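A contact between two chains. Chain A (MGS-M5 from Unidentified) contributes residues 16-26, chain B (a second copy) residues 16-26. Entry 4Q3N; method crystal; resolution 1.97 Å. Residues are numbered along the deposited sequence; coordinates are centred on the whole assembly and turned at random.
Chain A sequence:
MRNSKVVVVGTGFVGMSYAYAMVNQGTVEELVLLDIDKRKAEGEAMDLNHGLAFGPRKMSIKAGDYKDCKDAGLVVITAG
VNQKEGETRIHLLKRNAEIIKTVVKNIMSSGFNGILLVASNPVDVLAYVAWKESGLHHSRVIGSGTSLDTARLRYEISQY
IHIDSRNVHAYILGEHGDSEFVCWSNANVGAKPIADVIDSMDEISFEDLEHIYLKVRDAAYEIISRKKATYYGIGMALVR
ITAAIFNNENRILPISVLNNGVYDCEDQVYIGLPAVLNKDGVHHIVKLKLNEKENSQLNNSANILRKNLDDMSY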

# COMPACT_ATOMS: atom_id res chain seq x y z
N MET A 16 -6.72 -18.60 -9.76
CA MET A 16 -7.11 -17.27 -10.22
C MET A 16 -7.40 -16.32 -9.01
O MET A 16 -7.21 -15.13 -9.14
N SER A 17 -7.87 -16.85 -7.90
CA SER A 17 -8.04 -16.02 -6.70
C SER A 17 -6.65 -15.55 -6.25
O SER A 17 -6.43 -14.39 -5.92
N TYR A 18 -5.70 -16.46 -6.31
CA TYR A 18 -4.31 -16.11 -6.05
C TYR A 18 -3.81 -15.00 -7.00
O TYR A 18 -3.29 -13.95 -6.56
N ALA A 19 -3.99 -15.20 -8.30
CA ALA A 19 -3.56 -14.20 -9.27
C ALA A 19 -4.27 -12.84 -9.02
O ALA A 19 -3.60 -11.80 -9.01
N TYR A 20 -5.58 -12.87 -8.78
CA TYR A 20 -6.30 -11.61 -8.62
C TYR A 20 -5.82 -10.91 -7.36
O TYR A 20 -5.75 -9.68 -7.32
N ALA A 21 -5.61 -11.68 -6.30
CA ALA A 21 -5.14 -11.08 -5.05
C ALA A 21 -3.78 -10.41 -5.27
O ALA A 21 -3.53 -9.29 -4.76
N MET A 22 -2.90 -11.07 -6.04
CA MET A 22 -1.59 -10.46 -6.39
C MET A 22 -1.72 -9.17 -7.17
O MET A 22 -0.97 -8.22 -6.92
N VAL A 23 -2.64 -9.16 -8.13
CA VAL A 23 -2.91 -7.94 -8.89
C VAL A 23 -3.39 -6.81 -7.97
O VAL A 23 -2.96 -5.66 -8.09
N ASN A 24 -4.30 -7.12 -7.05
CA ASN A 24 -4.78 -6.07 -6.16
C ASN A 24 -3.76 -5.62 -5.10
O ASN A 24 -3.87 -4.53 -4.61
N GLN A 25 -2.86 -6.52 -4.71
CA GLN A 25 -1.80 -6.17 -3.76
C GLN A 25 -0.56 -5.65 -4.49
O GLN A 25 0.34 -5.18 -3.83
N GLY A 26 -0.48 -5.76 -5.82
CA GLY A 26 0.78 -5.42 -6.51
C GLY A 26 1.99 -6.23 -6.06
O GLY A 26 3.09 -5.71 -5.88
N MET B 16 -18.54 -10.69 -5.33
CA MET B 16 -17.50 -11.26 -4.49
C MET B 16 -16.08 -10.90 -5.01
O MET B 16 -15.16 -10.81 -4.23
N SER B 17 -15.91 -10.73 -6.31
CA SER B 17 -14.63 -10.27 -6.84
C SER B 17 -14.38 -8.84 -6.33
O SER B 17 -13.30 -8.49 -5.87
N TYR B 18 -15.44 -8.06 -6.32
CA TYR B 18 -15.39 -6.73 -5.72
C TYR B 18 -14.98 -6.79 -4.23
O TYR B 18 -14.02 -6.12 -3.79
N ALA B 19 -15.68 -7.61 -3.45
CA ALA B 19 -15.37 -7.75 -2.04
C ALA B 19 -13.91 -8.23 -1.84
O ALA B 19 -13.18 -7.66 -1.02
N TYR B 20 -13.48 -9.24 -2.61
CA TYR B 20 -12.14 -9.78 -2.40
C TYR B 20 -11.11 -8.73 -2.76
O TYR B 20 -10.05 -8.65 -2.12
N ALA B 21 -11.35 -8.00 -3.84
CA ALA B 21 -10.41 -6.95 -4.24
C ALA B 21 -10.29 -5.90 -3.14
O ALA B 21 -9.16 -5.43 -2.83
N MET B 22 -11.42 -5.54 -2.51
CA MET B 22 -11.39 -4.59 -1.37
C MET B 22 -10.60 -5.11 -0.19
O MET B 22 -9.86 -4.34 0.44
N VAL B 23 -10.77 -6.40 0.11
CA VAL B 23 -9.99 -7.03 1.18
C VAL B 23 -8.49 -6.97 0.87
O VAL B 23 -7.67 -6.66 1.74
N ASN B 24 -8.11 -7.27 -0.36
CA ASN B 24 -6.70 -7.24 -0.70
C ASN B 24 -6.10 -5.82 -0.80
O ASN B 24 -4.92 -5.66 -0.65
N GLN B 25 -6.94 -4.84 -1.15
CA GLN B 25 -6.50 -3.45 -1.20
C GLN B 25 -6.69 -2.76 0.16
O GLN B 25 -6.23 -1.65 0.31
N GLY B 26 -7.39 -3.37 1.11
CA GLY B 26 -7.73 -2.65 2.36
C GLY B 26 -8.55 -1.37 2.14
O GLY B 26 -8.31 -0.34 2.76

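Two copies of the same helix, residues 16-25 of each chain, pack about an exact two-fold axis, their N-to-C directions 48° apart and their axes 8.5 Å apart at closest approach. Every contact away from the axis therefore occurs twice, and residues near the axis meet their own symmetry mates. Together the two stretches bury 473 Å².

The polar contacts lie toward the C-terminal ends, where the CA atoms of Asn A24 and Gln B25 are 5.9 Å apart. Asn A24 points its CA-to-CB bond toward the partner, with chi1 m (-79°) and chi2 -80°, and its amide does two jobs. Asn A24 ND2 donates to the carbonyl of its own helix, Tyr A20 O, at 2.8 Å; Asn A24 OD1 accepts from Gln B25 NE2, also at 2.8 Å and nearly linear at 174°. The intrahelical bond helps hold the amide so that its oxygen is presented across the interface. Gln B25 starts sideways, but its m, t conformation, with chi3 at 34°, brings the end of the chain nearer; the longer side chain thus supplies the reach that its starting direction lacks. The two-fold repeats the arrangement, with Gln A25 NE2 donating to Asn B24 OD1 at 2.8 Å and Asn B24 ND2 to Tyr B20 O at 2.8 Å. Between these bonds the two asparagines touch through their aliphatic carbons, Asn A24 CB to Asn B24 CB being 3.8 Å.

The aromatic and apolar contacts centre on Tyr A20 and Tyr B20. Each leaves its helix sideways with chi1 t (-168°), and its ring then comes nearer the other copy. The rings meet at their edges, Tyr A20 CD2 to Tyr B20 CD2 at 4.1 Å. The edge of each ring also approaches a backbone carbonyl, with Tyr A20 CE2 3.4 Å from Ser B17 O, while Ser B17 CB lies 4.1 Å from Tyr A20 OH. The hydroxyls of both tyrosines and both serines find hydrogen bonds elsewhere in the structure.

Ala A21 and Ala B21 point toward the partner. A small methyl suits this place: Ala B21 CB already lies 3.9 Å from Tyr A20 CE2 and 3.3 Å from Asn A24 OD1, so ring and amide both pack closely against it.

Tyr A18 and Met A22 point away, and Met A16, Ala A19 and Val A23 are out of reach, as are their mates in chain B. Gly A26 ends the helical run with positive phi, a conformation that favours glycine.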

# COMPACT_ATOMS: atom_id res chain seq x y z
CB MET A 16 -8.32 -17.32 -11.16
CG MET A 16 -7.96 -17.94 -12.54
SD MET A 16 -6.58 -17.09 -13.33
CE MET A 16 -7.05 -15.32 -13.28
CB SER A 17 -8.75 -16.82 -5.62
OG SER A 17 -10.12 -17.00 -5.99
CB TYR A 18 -3.44 -17.37 -6.19
CG TYR A 18 -1.93 -17.10 -6.25
CD1 TYR A 18 -1.27 -16.38 -5.26
CD2 TYR A 18 -1.18 -17.60 -7.30
CE1 TYR A 18 0.15 -16.15 -5.32
CE2 TYR A 18 0.24 -17.41 -7.37
CZ TYR A 18 0.89 -16.69 -6.36
OH TYR A 18 2.25 -16.50 -6.44
CB ALA A 19 -3.82 -14.68 -10.68
CB TYR A 20 -7.78 -11.85 -8.50
CG TYR A 20 -8.71 -10.64 -8.62
CD1 TYR A 20 -8.62 -9.74 -9.70
CD2 TYR A 20 -9.74 -10.51 -7.74
CE1 TYR A 20 -9.58 -8.72 -9.83
CE2 TYR A 20 -10.70 -9.51 -7.87
CZ TYR A 20 -10.61 -8.65 -8.92
OH TYR A 20 -11.61 -7.72 -9.01
CB ALA A 21 -5.09 -12.15 -3.90
CB MET A 22 -0.71 -11.43 -7.19
CG MET A 22 -0.07 -12.48 -6.24
SD MET A 22 1.41 -13.15 -6.97
CE MET A 22 0.66 -14.01 -8.32
CB VAL A 23 -3.95 -8.18 -9.98
CG1 VAL A 23 -4.38 -6.85 -10.65
CG2 VAL A 23 -3.37 -9.14 -11.03
CB ASN A 24 -6.04 -6.56 -5.49
CG ASN A 24 -7.24 -6.44 -6.45
OD1 ASN A 24 -7.79 -5.34 -6.58
ND2 ASN A 24 -7.60 -7.53 -7.15
CB GLN A 25 -1.42 -7.39 -2.88
CG GLN A 25 -2.56 -7.82 -1.92
CD GLN A 25 -2.04 -8.75 -0.84
OE1 GLN A 25 -0.89 -8.60 -0.38
NE2 GLN A 25 -2.86 -9.75 -0.43
CB MET B 16 -17.64 -12.79 -4.36
CG MET B 16 -18.88 -13.19 -3.50
SD MET B 16 -18.86 -12.41 -1.87
CE MET B 16 -17.19 -12.80 -1.21
CB SER B 17 -14.65 -10.32 -8.37
OG SER B 17 -14.61 -11.68 -8.79
CB TYR B 18 -16.76 -6.05 -5.88
CG TYR B 18 -16.94 -4.79 -5.03
CD1 TYR B 18 -16.05 -3.72 -5.10
CD2 TYR B 18 -18.03 -4.68 -4.18
CE1 TYR B 18 -16.25 -2.52 -4.31
CE2 TYR B 18 -18.27 -3.50 -3.41
CZ TYR B 18 -17.37 -2.43 -3.49
OH TYR B 18 -17.60 -1.30 -2.73
CB ALA B 19 -16.33 -8.69 -1.36
CB TYR B 20 -11.91 -10.99 -3.26
CG TYR B 20 -10.69 -11.85 -2.97
CD1 TYR B 20 -10.41 -12.33 -1.67
CD2 TYR B 20 -9.92 -12.29 -4.01
CE1 TYR B 20 -9.34 -13.23 -1.48
CE2 TYR B 20 -8.86 -13.18 -3.82
CZ TYR B 20 -8.61 -13.65 -2.57
OH TYR B 20 -7.59 -14.55 -2.47
CB ALA B 21 -10.83 -6.31 -5.62
CB MET B 22 -12.80 -4.24 -0.88
CG MET B 22 -13.46 -3.20 -1.84
SD MET B 22 -14.74 -2.30 -1.00
CE MET B 22 -15.88 -3.63 -0.78
CB VAL B 23 -10.41 -8.48 1.40
CG1 VAL B 23 -9.45 -9.19 2.39
CG2 VAL B 23 -11.85 -8.52 1.94
CB ASN B 24 -6.49 -7.97 -2.00
CG ASN B 24 -6.50 -9.49 -1.76
OD1 ASN B 24 -5.47 -10.03 -1.35
ND2 ASN B 24 -7.66 -10.16 -1.97
CB GLN B 25 -7.25 -2.66 -2.30
CG GLN B 25 -6.90 -3.15 -3.73
CD GLN B 25 -7.35 -2.14 -4.78
OE1 GLN B 25 -7.32 -0.92 -4.52
NE2 GLN B 25 -7.82 -2.63 -5.95